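Local structure of beta-N-acetylglucosaminidase Nag2 (Vibrio harveyi, 6EZR) at residues Arg7-Val12 with Thr25-Ser30; Asp31-Ser36 with Leu73-His78; Gly163-Thr168 with Lys197-Ser202; Ala210-Val215 with Ser256-Pro261. The protein probably hydrolyses terminal non-reducing N-acetyl-D-hexosamine residues from N-acetyl-beta-D-hexosaminides, as a glycoside hydrolase of family 20. All coordinates share one frame; numbering follows the deposited sequence.

Interaction 1 of 4, residues Arg7-Val12 with Thr25-Ser30; sequences RVDLVV and TFHNLS
Asp9 and His27 form a His-carboxylate hydrogen bond on one face of a beta hairpin, the one formed by strands 6-16 and 19-28. His27 NE2 donates to Asp9 OD2 at 3.1 Å, and the oxygen lies close to the imidazole plane, whereas the nitrogen comes at OD2 from above the carboxylate. Ring and carboxylate planes are 72° apart, which fits this steep approach. With CG anti to the carbonyl carbon (chi1 -45°), the ring of His27 leans over the neighbouring strand, and its CD2 comes within 3.5 Å of Arg7 O.

The backbone beneath sets this register. Asp9 with Thr25 is a hydrogen-bonded antiparallel pair: Asp9 N reaches Thr25 O at 2.8 Å, and Thr25 N returns the bond to Asp9 O at 2.9 Å. His27 N donates to Arg7 O at 2.8 Å, but the return bond from Arg7 N to His27 O is weak. On the other face, Val8 CB meets the edge of the Phe26 ring.

Second-shell partners steady the polar pair: Thr118 OG1 bonds Asp9 OD1, and His78 ND1 bonds His27 ND1. At the Thr25 end a water donates to Asp9 O at 3.0 Å and sits 2.6 Å from Thr25 OG1.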
loop_
_atom_site.group_PDB
_atom_site.type_symbol
_atom_site.label_atom_id
_atom_site.label_comp_id
_atom_site.label_asym_id
_atom_site.label_seq_id
_atom_site.Cartn_x
_atom_site.Cartn_y
_atom_site.Cartn_z
ATOM N N ARG A 7 -5.898 -1.706 33.483
ATOM C CA ARG A 7 -6.926 -1.909 32.462
ATOM C C ARG A 7 -7.591 -0.595 32.095
ATOM O O ARG A 7 -7.849 0.232 32.967
ATOM C CB ARG A 7 -7.989 -2.876 32.980
ATOM C CG ARG A 7 -9.106 -3.196 32.000
ATOM C CD ARG A 7 -9.956 -4.367 32.472
ATOM N NE ARG A 7 -9.744 -5.575 31.666
ATOM C CZ ARG A 7 -8.803 -6.503 31.863
ATOM N NH1 ARG A 7 -7.914 -6.416 32.858
ATOM N NH2 ARG A 7 -8.743 -7.546 31.039
ATOM N N VAL A 8 -7.874 -0.417 30.803
ATOM C CA VAL A 8 -8.548 0.787 30.298
ATOM C C VAL A 8 -9.767 0.409 29.446
ATOM O O VAL A 8 -9.644 -0.369 28.493
ATOM C CB VAL A 8 -7.564 1.743 29.557
ATOM C CG1 VAL A 8 -7.079 1.174 28.226
ATOM C CG2 VAL A 8 -8.195 3.113 29.371
ATOM N N ASP A 9 -10.935 0.948 29.821
ATOM C CA ASP A 9 -12.218 0.697 29.136
ATOM C C ASP A 9 -12.734 1.962 28.473
ATOM O O ASP A 9 -12.940 2.986 29.137
ATOM C CB ASP A 9 -13.309 0.225 30.110
ATOM C CG ASP A 9 -13.000 -1.107 30.753
ATOM O OD1 ASP A 9 -11.990 -1.731 30.377
ATOM O OD2 ASP A 9 -13.768 -1.526 31.656
ATOM N N LEU A 10 -12.979 1.861 27.176
ATOM C CA LEU A 10 -13.501 2.956 26.381
ATOM C C LEU A 10 -14.924 2.616 25.937
ATOM O O LEU A 10 -15.191 1.513 25.482
ATOM C CB LEU A 10 -12.585 3.181 25.180
ATOM C CG LEU A 10 -12.811 4.419 24.322
ATOM C CD1 LEU A 10 -12.542 5.689 25.116
ATOM C CD2 LEU A 10 -11.895 4.356 23.112
ATOM N N VAL A 11 -15.831 3.572 26.086
ATOM C CA VAL A 11 -17.265 3.368 25.843
ATOM C C VAL A 11 -17.797 4.543 25.021
ATOM O O VAL A 11 -17.356 5.676 25.208
ATOM C CB VAL A 11 -18.038 3.265 27.188
ATOM C CG1 VAL A 11 -19.524 3.003 26.975
ATOM C CG2 VAL A 11 -17.460 2.163 28.064
ATOM N N VAL A 12 -18.725 4.268 24.105
ATOM C CA VAL A 12 -19.445 5.331 23.380
ATOM C C VAL A 12 -20.564 5.809 24.289
ATOM O O VAL A 12 -21.392 5.019 24.728
ATOM C CB VAL A 12 -20.043 4.877 22.028
ATOM C CG1 VAL A 12 -20.625 6.070 21.272
ATOM C CG2 VAL A 12 -18.989 4.216 21.158
ATOM N N THR A 25 -12.517 4.903 31.217
ATOM C CA THR A 25 -12.225 4.508 32.603
ATOM C C THR A 25 -10.913 3.725 32.685
ATOM O O THR A 25 -10.773 2.700 32.048
ATOM C CB THR A 25 -13.353 3.650 33.215
ATOM O OG1 THR A 25 -14.622 4.210 32.874
ATOM C CG2 THR A 25 -13.236 3.614 34.734
ATOM N N PHE A 26 -9.964 4.230 33.470
ATOM C CA PHE A 26 -8.727 3.516 33.791
ATOM C C PHE A 26 -8.797 2.938 35.211
ATOM O O PHE A 26 -9.106 3.662 36.172
ATOM C CB PHE A 26 -7.509 4.428 33.659
ATOM C CG PHE A 26 -6.224 3.766 34.061
ATOM C CD1 PHE A 26 -5.541 2.953 33.174
ATOM C CD2 PHE A 26 -5.710 3.930 35.342
ATOM C CE1 PHE A 26 -4.358 2.329 33.547
ATOM C CE2 PHE A 26 -4.530 3.305 35.722
ATOM C CZ PHE A 26 -3.854 2.501 34.821
ATOM N N HIS A 27 -8.471 1.647 35.322
ATOM C CA HIS A 27 -8.605 0.881 36.567
ATOM C C HIS A 27 -7.237 0.483 37.128
ATOM O O HIS A 27 -6.502 -0.277 36.497
ATOM C CB HIS A 27 -9.411 -0.414 36.342
ATOM C CG HIS A 27 -10.656 -0.245 35.531
ATOM N ND1 HIS A 27 -11.763 0.428 35.989
ATOM C CD2 HIS A 27 -10.988 -0.711 34.306
ATOM C CE1 HIS A 27 -12.715 0.393 35.078
ATOM N NE2 HIS A 27 -12.269 -0.292 34.043
ATOM N N ASN A 28 -6.904 0.999 38.308
ATOM C CA ASN A 28 -5.770 0.493 39.073
ATOM C C ASN A 28 -6.217 -0.748 39.845
ATOM O O ASN A 28 -6.844 -0.643 40.904
ATOM C CB ASN A 28 -5.231 1.554 40.038
ATOM C CG ASN A 28 -3.981 1.095 40.784
ATOM O OD1 ASN A 28 -3.449 0.009 40.539
ATOM N ND2 ASN A 28 -3.504 1.934 41.697
ATOM N N LEU A 29 -5.900 -1.915 39.297
ATOM C CA LEU A 29 -6.251 -3.188 39.929
ATOM C C LEU A 29 -5.078 -3.820 40.692
ATOM O O LEU A 29 -5.206 -4.931 41.194
ATOM C CB LEU A 29 -6.819 -4.162 38.886
ATOM C CG LEU A 29 -7.944 -3.612 37.997
ATOM C CD1 LEU A 29 -8.413 -4.673 37.012
ATOM C CD2 LEU A 29 -9.112 -3.100 38.830
ATOM N N SER A 30 -3.948 -3.113 40.778
ATOM C CA SER A 30 -2.829 -3.522 41.629
ATOM C C SER A 30 -3.145 -3.249 43.103
ATOM O O SER A 30 -4.089 -2.515 43.428
ATOM C CB SER A 30 -1.536 -2.795 41.227
ATOM O OG SER A 30 -1.497 -1.463 41.716
HETATM O O HOH W 1 -15.466 3.842 30.438
#

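Interaction 2 of 4, residues Asp31-Ser36 with Leu73-His78; sequences DQDLNS and LAANHH
Leu73 O is gripped by two donors where residues 34-35 and 72-73 form a small two-stranded antiparallel ladder. Leu34 N lies 2.8 Å from Leu73 O, with an N-H...O angle of 175°, and the side-chain ND2 of Asn28 supplies the second hydrogen bond from strand 19-28. The CA of Asp33 also approaches Leu73 O, adding a longer CA-H...O contact. Leu73 N completes the hydrogen-bonded pair by donating to Leu34 O at 2.9 Å.

The side chains of this pair emerge on a common face, where their CB atoms are 4.4 Å apart. Both leucines also pack on Phe26, so the ladder lies against strand 19-28, and Leu34 reaches Ile102 and Phe104 of strand 99-105.

Beyond the ladder, a type II beta turn runs from Ala74 to His77, closed by a bond from His77 N to Ala74 O. Asp33 ties this turn to the opposing segment: its CG stands anti to the carbonyl carbon (chi1 -61°), which carries OD1 to within 3.2 Å of Ala75 N. The amide meets OD1 from above the carboxylate plane, 42° out of it. Inside the turn, Ala74 CB sits over the centre of one face of the His77 imidazole. Ala75 CB, from the same turn, presses against the backbone of Asp31 across the contact, 3.4 Å from Asp31 O.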
loop_
_atom_site.group_PDB
_atom_site.type_symbol
_atom_site.label_atom_id
_atom_site.label_comp_id
_atom_site.label_asym_id
_atom_site.label_seq_id
_atom_site.Cartn_x
_atom_site.Cartn_y
_atom_site.Cartn_z
ATOM N N ASP A 31 -2.324 -3.823 43.980
ATOM C CA ASP A 31 -2.510 -3.702 45.436
ATOM C C ASP A 31 -1.860 -2.443 46.024
ATOM O O ASP A 31 -2.127 -2.100 47.178
ATOM C CB ASP A 31 -1.988 -4.952 46.157
ATOM C CG ASP A 31 -2.696 -6.233 45.715
ATOM O OD1 ASP A 31 -3.929 -6.209 45.513
ATOM O OD2 ASP A 31 -2.013 -7.272 45.573
ATOM N N GLN A 32 -1.027 -1.763 45.232
ATOM C CA GLN A 32 -0.373 -0.509 45.647
ATOM C C GLN A 32 -0.827 0.680 44.794
ATOM O O GLN A 32 -1.223 0.518 43.636
ATOM C CB GLN A 32 1.165 -0.631 45.634
ATOM C CG GLN A 32 1.794 -1.131 44.333
ATOM C CD GLN A 32 1.890 -2.652 44.223
ATOM O OE1 GLN A 32 1.980 -3.365 45.229
ATOM N NE2 GLN A 32 1.876 -3.157 42.987
ATOM N N ASP A 33 -0.759 1.867 45.396
ATOM C CA ASP A 33 -1.139 3.132 44.753
ATOM C C ASP A 33 -0.231 3.468 43.574
ATOM O O ASP A 33 0.943 3.097 43.564
ATOM C CB ASP A 33 -1.051 4.292 45.752
ATOM C CG ASP A 33 -1.984 4.132 46.943
ATOM O OD1 ASP A 33 -2.725 3.125 47.008
ATOM O OD2 ASP A 33 -1.969 5.026 47.820
ATOM N N LEU A 34 -0.788 4.171 42.586
ATOM C CA LEU A 34 -0.004 4.723 41.479
ATOM C C LEU A 34 0.298 6.178 41.788
ATOM O O LEU A 34 -0.622 6.954 42.030
ATOM C CB LEU A 34 -0.755 4.615 40.152
ATOM C CG LEU A 34 -0.743 3.236 39.486
ATOM C CD1 LEU A 34 -1.784 3.179 38.378
ATOM C CD2 LEU A 34 0.639 2.883 38.943
ATOM N N ASN A 35 1.582 6.531 41.786
ATOM C CA ASN A 35 2.040 7.894 42.071
ATOM C C ASN A 35 2.707 8.498 40.844
ATOM O O ASN A 35 3.478 7.822 40.163
ATOM C CB ASN A 35 3.027 7.903 43.247
ATOM C CG ASN A 35 2.406 7.398 44.541
ATOM O OD1 ASN A 35 1.852 8.174 45.320
ATOM N ND2 ASN A 35 2.504 6.094 44.779
ATOM N N SER A 36 2.411 9.773 40.586
ATOM C CA SER A 36 2.958 10.531 39.446
ATOM C C SER A 36 2.830 9.740 38.144
ATOM O O SER A 36 3.799 9.527 37.412
ATOM C CB SER A 36 4.403 10.972 39.721
ATOM O OG SER A 36 4.415 12.113 40.562
ATOM N N LEU A 73 -3.395 7.698 42.191
ATOM C CA LEU A 73 -4.567 6.843 41.986
ATOM C C LEU A 73 -4.429 5.632 42.901
ATOM O O LEU A 73 -3.567 4.771 42.688
ATOM C CB LEU A 73 -4.723 6.404 40.521
ATOM C CG LEU A 73 -5.945 5.518 40.189
ATOM C CD1 LEU A 73 -7.275 6.194 40.492
ATOM C CD2 LEU A 73 -5.910 5.082 38.734
ATOM N N ALA A 74 -5.285 5.571 43.918
ATOM C CA ALA A 74 -5.210 4.522 44.930
ATOM C C ALA A 74 -5.472 3.130 44.362
ATOM O O ALA A 74 -6.025 2.976 43.273
ATOM C CB ALA A 74 -6.176 4.817 46.065
ATOM N N ALA A 75 -5.039 2.123 45.112
ATOM C CA ALA A 75 -5.286 0.726 44.773
ATOM C C ALA A 75 -6.790 0.482 44.722
ATOM O O ALA A 75 -7.529 1.005 45.556
ATOM C CB ALA A 75 -4.634 -0.186 45.801
ATOM N N ASN A 76 -7.225 -0.268 43.709
ATOM C CA ASN A 76 -8.648 -0.573 43.449
ATOM C C ASN A 76 -9.521 0.599 42.974
ATOM O O ASN A 76 -10.724 0.426 42.779
ATOM C CB ASN A 76 -9.305 -1.252 44.663
ATOM C CG ASN A 76 -8.550 -2.480 45.129
ATOM O OD1 ASN A 76 -7.887 -3.149 44.341
ATOM N ND2 ASN A 76 -8.658 -2.791 46.415
ATOM N N HIS A 77 -8.922 1.768 42.757
ATOM C CA HIS A 77 -9.669 2.967 42.382
ATOM C C HIS A 77 -9.661 3.171 40.861
ATOM O O HIS A 77 -8.885 2.550 40.123
ATOM C CB HIS A 77 -9.135 4.204 43.117
ATOM C CG HIS A 77 -9.602 4.314 44.537
ATOM N ND1 HIS A 77 -9.638 3.239 45.401
ATOM C CD2 HIS A 77 -10.030 5.382 45.251
ATOM C CE1 HIS A 77 -10.083 3.639 46.579
ATOM N NE2 HIS A 77 -10.329 4.935 46.514
ATOM N N HIS A 78 -10.557 4.048 40.422
ATOM C CA HIS A 78 -10.836 4.284 39.008
ATOM C C HIS A 78 -10.606 5.760 38.658
ATOM O O HIS A 78 -10.950 6.651 39.443
ATOM C CB HIS A 78 -12.278 3.876 38.702
ATOM C CG HIS A 78 -12.710 2.607 39.379
ATOM N ND1 HIS A 78 -12.290 1.362 38.967
ATOM C CD2 HIS A 78 -13.526 2.391 40.437
ATOM C CE1 HIS A 78 -12.831 0.434 39.731
ATOM N NE2 HIS A 78 -13.586 1.032 40.633
#

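Interaction 3 of 4, residues Gly163-Thr168 with Lys197-Ser202; sequences GVAIYT and KIIFKS
The Phe200 ring is met at its edge from strand 164-166: Val164 CG2 lies 3.4 Å from Phe200 CE1, near the ring plane, and Ala165 O lies in that plane beside CD1. A chi1 of -74° sets CG anti to the carbonyl carbon of Phe200 and carries the ring back along its own strand toward Val164. Phe230 and Cys234 of helix 227-240 and Lys175 of helix 172-186 also touch the phenylalanine.

The ring of Tyr167, just past the strand, meets Ile199, which is on the other face of the sheet. Ile199 CG2 sits at the edge of the ring, 3.7 Å from Tyr167 CE2, and the two side chains cross obliquely. Ala165 shares the face of Ile199, with Ala165 CB 4.2 Å from Ile199 CG1.

Four backbone hydrogen bonds fix the register. Ala165 is held through both its N and its O: the N donates to Ile198 O at 2.7 Å, while the O accepts from Phe200 N. Ile198 N to Gly163 O and Tyr167 N to Phe200 O extend the ladder in either direction. Past the end of strand 164-166 the two segments draw apart, the CA atoms of Thr168 and Ser202 being 5.8 Å from each other, and a water bridges them, donating to Tyr167 O and accepting from Ser202 N, 2.9 Å away. Nearby, Thr168 CG2 packs 3.5 Å from Ser202 N.

The strand directions differ by just 14°, and helix 172-186 links them in sequence: this is the parallel pairing of a beta-alpha-beta unit, here within the family 20 domain 2 region.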
loop_
_atom_site.group_PDB
_atom_site.type_symbol
_atom_site.label_atom_id
_atom_site.label_comp_id
_atom_site.label_asym_id
_atom_site.label_seq_id
_atom_site.Cartn_x
_atom_site.Cartn_y
_atom_site.Cartn_z
ATOM N N GLY A 163 10.278 -31.970 -20.787
ATOM C CA GLY A 163 11.251 -31.059 -21.377
ATOM C C GLY A 163 10.637 -29.729 -21.765
ATOM O O GLY A 163 9.487 -29.675 -22.209
ATOM N N VAL A 164 11.408 -28.658 -21.607
ATOM C CA VAL A 164 10.967 -27.311 -21.994
ATOM C C VAL A 164 11.977 -26.734 -22.989
ATOM O O VAL A 164 13.168 -26.638 -22.694
ATOM C CB VAL A 164 10.686 -26.380 -20.777
ATOM C CG1 VAL A 164 11.781 -26.454 -19.729
ATOM C CG2 VAL A 164 10.459 -24.931 -21.209
ATOM N N ALA A 165 11.481 -26.378 -24.174
ATOM C CA ALA A 165 12.296 -25.900 -25.293
ATOM C C ALA A 165 12.109 -24.404 -25.474
ATOM O O ALA A 165 11.013 -23.888 -25.276
ATOM C CB ALA A 165 11.904 -26.625 -26.568
ATOM N N ILE A 166 13.174 -23.721 -25.876
ATOM C CA ILE A 166 13.167 -22.262 -25.993
ATOM C C ILE A 166 13.895 -21.843 -27.280
ATOM O O ILE A 166 15.096 -22.094 -27.459
ATOM C CB ILE A 166 13.723 -21.579 -24.702
ATOM C CG1 ILE A 166 13.911 -20.070 -24.888
ATOM C CG2 ILE A 166 15.019 -22.229 -24.231
ATOM C CD1 ILE A 166 14.011 -19.314 -23.576
ATOM N N TYR A 167 13.135 -21.217 -28.178
ATOM C CA TYR A 167 13.638 -20.782 -29.479
ATOM C C TYR A 167 13.715 -19.263 -29.609
ATOM O O TYR A 167 13.721 -18.735 -30.717
ATOM C CB TYR A 167 12.775 -21.390 -30.584
ATOM C CG TYR A 167 12.637 -22.889 -30.439
ATOM C CD1 TYR A 167 13.766 -23.707 -30.418
ATOM C CD2 TYR A 167 11.388 -23.492 -30.294
ATOM C CE1 TYR A 167 13.654 -25.082 -30.271
ATOM C CE2 TYR A 167 11.271 -24.865 -30.153
ATOM C CZ TYR A 167 12.404 -25.651 -30.142
ATOM O OH TYR A 167 12.288 -27.006 -30.002
ATOM N N THR A 168 13.795 -18.572 -28.475
ATOM C CA THR A 168 14.028 -17.130 -28.451
ATOM C C THR A 168 14.475 -16.679 -27.064
ATOM O O THR A 168 13.949 -17.140 -26.047
ATOM C CB THR A 168 12.794 -16.317 -28.905
ATOM O OG1 THR A 168 13.046 -14.913 -28.739
ATOM C CG2 THR A 168 11.530 -16.712 -28.137
ATOM N N LYS A 197 8.639 -31.074 -24.860
ATOM C CA LYS A 197 7.207 -31.052 -25.175
ATOM C C LYS A 197 6.542 -29.707 -24.866
ATOM O O LYS A 197 5.453 -29.440 -25.361
ATOM C CB LYS A 197 6.482 -32.156 -24.409
ATOM C CG LYS A 197 6.840 -33.563 -24.849
ATOM C CD LYS A 197 6.391 -34.583 -23.816
ATOM C CE LYS A 197 6.500 -36.013 -24.330
ATOM N NZ LYS A 197 5.278 -36.422 -25.075
ATOM N N ILE A 198 7.189 -28.883 -24.041
ATOM C CA ILE A 198 6.714 -27.526 -23.737
ATOM C C ILE A 198 7.617 -26.515 -24.464
ATOM O O ILE A 198 8.818 -26.458 -24.220
ATOM C CB ILE A 198 6.649 -27.271 -22.211
ATOM C CG1 ILE A 198 5.687 -28.275 -21.556
ATOM C CG2 ILE A 198 6.165 -25.855 -21.914
ATOM C CD1 ILE A 198 5.900 -28.480 -20.073
ATOM N N ILE A 199 7.019 -25.710 -25.341
ATOM C CA ILE A 199 7.762 -24.930 -26.337
ATOM C C ILE A 199 7.539 -23.434 -26.154
ATOM O O ILE A 199 6.404 -22.988 -26.017
ATOM C CB ILE A 199 7.363 -25.379 -27.764
ATOM C CG1 ILE A 199 7.968 -26.756 -28.050
ATOM C CG2 ILE A 199 7.832 -24.404 -28.839
ATOM C CD1 ILE A 199 7.227 -27.554 -29.095
ATOM N N PHE A 200 8.637 -22.678 -26.171
ATOM C CA PHE A 200 8.613 -21.215 -26.164
ATOM C C PHE A 200 9.089 -20.710 -27.527
ATOM O O PHE A 200 10.229 -20.949 -27.920
ATOM C CB PHE A 200 9.511 -20.667 -25.052
ATOM C CG PHE A 200 8.933 -20.820 -23.673
ATOM C CD1 PHE A 200 8.992 -22.040 -23.005
ATOM C CD2 PHE A 200 8.332 -19.740 -23.035
ATOM C CE1 PHE A 200 8.454 -22.177 -21.726
ATOM C CE2 PHE A 200 7.798 -19.874 -21.761
ATOM C CZ PHE A 200 7.860 -21.094 -21.102
ATOM N N LYS A 201 8.208 -20.008 -28.234
ATOM C CA LYS A 201 8.447 -19.590 -29.616
ATOM C C LYS A 201 8.193 -18.095 -29.780
ATOM O O LYS A 201 7.236 -17.565 -29.239
ATOM C CB LYS A 201 7.524 -20.378 -30.551
ATOM C CG LYS A 201 7.613 -19.975 -32.015
ATOM C CD LYS A 201 6.539 -20.632 -32.856
ATOM C CE LYS A 201 6.585 -20.113 -34.284
ATOM N NZ LYS A 201 5.416 -20.601 -35.062
ATOM N N SER A 202 9.041 -17.432 -30.555
ATOM C CA SER A 202 8.856 -16.018 -30.880
ATOM C C SER A 202 7.746 -15.814 -31.909
ATOM O O SER A 202 7.629 -16.580 -32.858
ATOM C CB SER A 202 10.150 -15.437 -31.437
ATOM O OG SER A 202 10.022 -14.052 -31.661
HETATM O O HOH W 2 11.126 -18.780 -32.054
#

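Interaction 4 of 4, residues Ala210-Val215 with Ser256-Pro261; sequences AYKLKV and SIIDSP
Tyr211 and Asp259 stand side by side on one face of an antiparallel strand pair, pointing the same way. Tyr211 takes the first torsion that wedges CG between its backbone N and carbonyl carbon (chi1 67°), and this swings the ring across to the partner strand. Asp259 CB then lies over one ring face, 3.8 Å from the centroid of the Tyr211 ring and 28° off the normal, a CH-pi contact. The carboxylate rises beyond it, its plane steeply inclined to the ring, and brings OD2 to 2.8 Å from Tyr211 OH. This is at most a weak bond whose proton is not settled; the stronger partner of the hydroxyl is Thr236 OG1. Asp259 OD1 has its own partners, Trp608 NE1 and Asn147 N.

Ile257 continues this face. Its CG2, anti to the backbone N, touches Tyr211 CE2 at 3.8 Å, while its CB packs 4.1 Å from Leu213 CB. Those two aliphatic chains extend alongside each other. On the reverse face Lys212 and Ile258 do likewise, meeting through CG and CG1.

Reciprocal backbone bonds join Leu213 with Ile257, each 2.9 Å from N to O, and Tyr211 with Asp259; Lys212 and Ile258 between them form a non-hydrogen-bonded pair. Just before strand 211-215 begins and just after 249-259 ends, Ala210 CB meets Ser260 CB at 3.6 Å.

Strand 211-215 lies between strands 220-224 and 249-259 in the domain 2 sheet. Helix 227-240 packs on the Tyr211, Leu213 and Ile257 face, and Trp608 of helix 599-608 touches both Tyr211 and Pro261.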
loop_
_atom_site.group_PDB
_atom_site.type_symbol
_atom_site.label_atom_id
_atom_site.label_comp_id
_atom_site.label_asym_id
_atom_site.label_seq_id
_atom_site.Cartn_x
_atom_site.Cartn_y
_atom_site.Cartn_z
ATOM N N ALA A 210 1.175 -9.364 -24.882
ATOM C CA ALA A 210 0.287 -10.343 -25.484
ATOM C C ALA A 210 0.964 -11.696 -25.594
ATOM O O ALA A 210 2.196 -11.801 -25.634
ATOM C CB ALA A 210 -0.175 -9.885 -26.859
ATOM N N TYR A 211 0.139 -12.732 -25.640
ATOM C CA TYR A 211 0.629 -14.074 -25.840
ATOM C C TYR A 211 -0.432 -14.975 -26.434
ATOM O O TYR A 211 -1.633 -14.689 -26.365
ATOM C CB TYR A 211 1.129 -14.664 -24.522
ATOM C CG TYR A 211 0.042 -14.918 -23.494
ATOM C CD1 TYR A 211 -0.329 -13.932 -22.585
ATOM C CD2 TYR A 211 -0.608 -16.149 -23.426
ATOM C CE1 TYR A 211 -1.312 -14.163 -21.640
ATOM C CE2 TYR A 211 -1.603 -16.385 -22.488
ATOM C CZ TYR A 211 -1.952 -15.388 -21.595
ATOM O OH TYR A 211 -2.940 -15.618 -20.662
ATOM N N LYS A 212 0.053 -16.056 -27.032
ATOM C CA LYS A 212 -0.753 -17.202 -27.390
ATOM C C LYS A 212 -0.247 -18.353 -26.540
ATOM O O LYS A 212 0.938 -18.412 -26.189
ATOM C CB LYS A 212 -0.613 -17.549 -28.867
ATOM C CG LYS A 212 -1.421 -16.704 -29.830
ATOM C CD LYS A 212 -1.217 -17.210 -31.256
ATOM C CE LYS A 212 -2.270 -16.710 -32.236
ATOM N NZ LYS A 212 -1.969 -15.349 -32.762
ATOM N N LEU A 213 -1.153 -19.259 -26.204
ATOM C CA LEU A 213 -0.834 -20.421 -25.390
ATOM C C LEU A 213 -1.777 -21.523 -25.820
ATOM O O LEU A 213 -2.986 -21.436 -25.584
ATOM C CB LEU A 213 -0.995 -20.088 -23.903
ATOM C CG LEU A 213 -1.073 -21.176 -22.829
ATOM C CD1 LEU A 213 0.031 -22.207 -22.941
ATOM C CD2 LEU A 213 -1.025 -20.511 -21.459
ATOM N N LYS A 214 -1.226 -22.535 -26.485
ATOM C CA LYS A 214 -2.024 -23.629 -27.007
ATOM C C LYS A 214 -1.569 -24.933 -26.367
ATOM O O LYS A 214 -0.398 -25.296 -26.452
ATOM C CB LYS A 214 -1.929 -23.696 -28.532
ATOM C CG LYS A 214 -2.974 -24.612 -29.163
ATOM C CD LYS A 214 -2.963 -24.522 -30.682
ATOM C CE LYS A 214 -3.604 -25.747 -31.328
ATOM N NZ LYS A 214 -3.397 -25.774 -32.806
ATOM N N VAL A 215 -2.505 -25.606 -25.703
ATOM C CA VAL A 215 -2.278 -26.929 -25.141
ATOM C C VAL A 215 -2.838 -27.960 -26.127
ATOM O O VAL A 215 -4.054 -28.071 -26.297
ATOM C CB VAL A 215 -2.939 -27.079 -23.754
ATOM C CG1 VAL A 215 -2.586 -28.418 -23.117
ATOM C CG2 VAL A 215 -2.523 -25.941 -22.827
ATOM N N SER A 256 -7.052 -23.291 -26.453
ATOM C CA SER A 256 -6.401 -22.259 -27.240
ATOM C C SER A 256 -6.633 -20.907 -26.572
ATOM O O SER A 256 -7.772 -20.462 -26.458
ATOM C CB SER A 256 -6.955 -22.247 -28.660
ATOM O OG SER A 256 -6.288 -21.271 -29.440
ATOM N N ILE A 257 -5.548 -20.270 -26.131
ATOM C CA ILE A 257 -5.610 -18.980 -25.448
ATOM C C ILE A 257 -4.905 -17.910 -26.280
ATOM O O ILE A 257 -3.750 -18.065 -26.639
ATOM C CB ILE A 257 -5.005 -19.052 -24.031
ATOM C CG1 ILE A 257 -5.808 -20.032 -23.164
ATOM C CG2 ILE A 257 -5.016 -17.677 -23.369
ATOM C CD1 ILE A 257 -5.171 -20.396 -21.839
ATOM N N ILE A 258 -5.637 -16.846 -26.603
ATOM C CA ILE A 258 -5.080 -15.620 -27.169
ATOM C C ILE A 258 -5.456 -14.527 -26.167
ATOM O O ILE A 258 -6.613 -14.415 -25.777
ATOM C CB ILE A 258 -5.638 -15.293 -28.576
ATOM C CG1 ILE A 258 -5.504 -16.496 -29.530
ATOM C CG2 ILE A 258 -4.907 -14.092 -29.180
ATOM C CD1 ILE A 258 -6.438 -16.441 -30.726
ATOM N N ASP A 259 -4.475 -13.733 -25.748
ATOM C CA ASP A 259 -4.637 -12.839 -24.603
ATOM C C ASP A 259 -3.715 -11.631 -24.747
ATOM O O ASP A 259 -2.644 -11.719 -25.348
ATOM C CB ASP A 259 -4.315 -13.605 -23.311
ATOM C CG ASP A 259 -5.041 -13.067 -22.075
ATOM O OD1 ASP A 259 -5.973 -12.239 -22.187
ATOM O OD2 ASP A 259 -4.683 -13.490 -20.954
ATOM N N SER A 260 -4.163 -10.499 -24.213
ATOM C CA SER A 260 -3.377 -9.275 -24.192
ATOM C C SER A 260 -3.966 -8.327 -23.135
ATOM O O SER A 260 -5.160 -8.387 -22.857
ATOM C CB SER A 260 -3.335 -8.619 -25.584
ATOM O OG SER A 260 -4.502 -7.865 -25.874
ATOM N N PRO A 261 -3.129 -7.455 -22.546
ATOM C CA PRO A 261 -3.577 -6.585 -21.458
ATOM C C PRO A 261 -4.505 -5.447 -21.902
ATOM O O PRO A 261 -4.229 -4.781 -22.899
ATOM C CB PRO A 261 -2.265 -6.009 -20.914
ATOM C CG PRO A 261 -1.311 -6.070 -22.056
ATOM C CD PRO A 261 -1.688 -7.294 -22.829
#

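The four contacts form two clusters on opposite sides of the chain's centre. Interactions 1 and 2 have centres 12 Å apart and touch directly: Asn28 N lies 3.1 Å from His77 O, a probable hydrogen bond. Chain continuity also joins them, since strand 34-35 follows strand 19-28. Interactions 3 and 4 are 15 Å apart by centres and do not touch, their nearest atoms being about 7 Å apart, yet both belong to the same mixed sheet, in which strand 220-224 pairs with both 198-202 and 211-215. Between clusters, centres are 61 to 76 Å apart. All four lie away from the N-acetyl-D-glucosamine-binding residues Arg274, Asp532, Trp546 and Glu584 and the predicted proton donor Glu438.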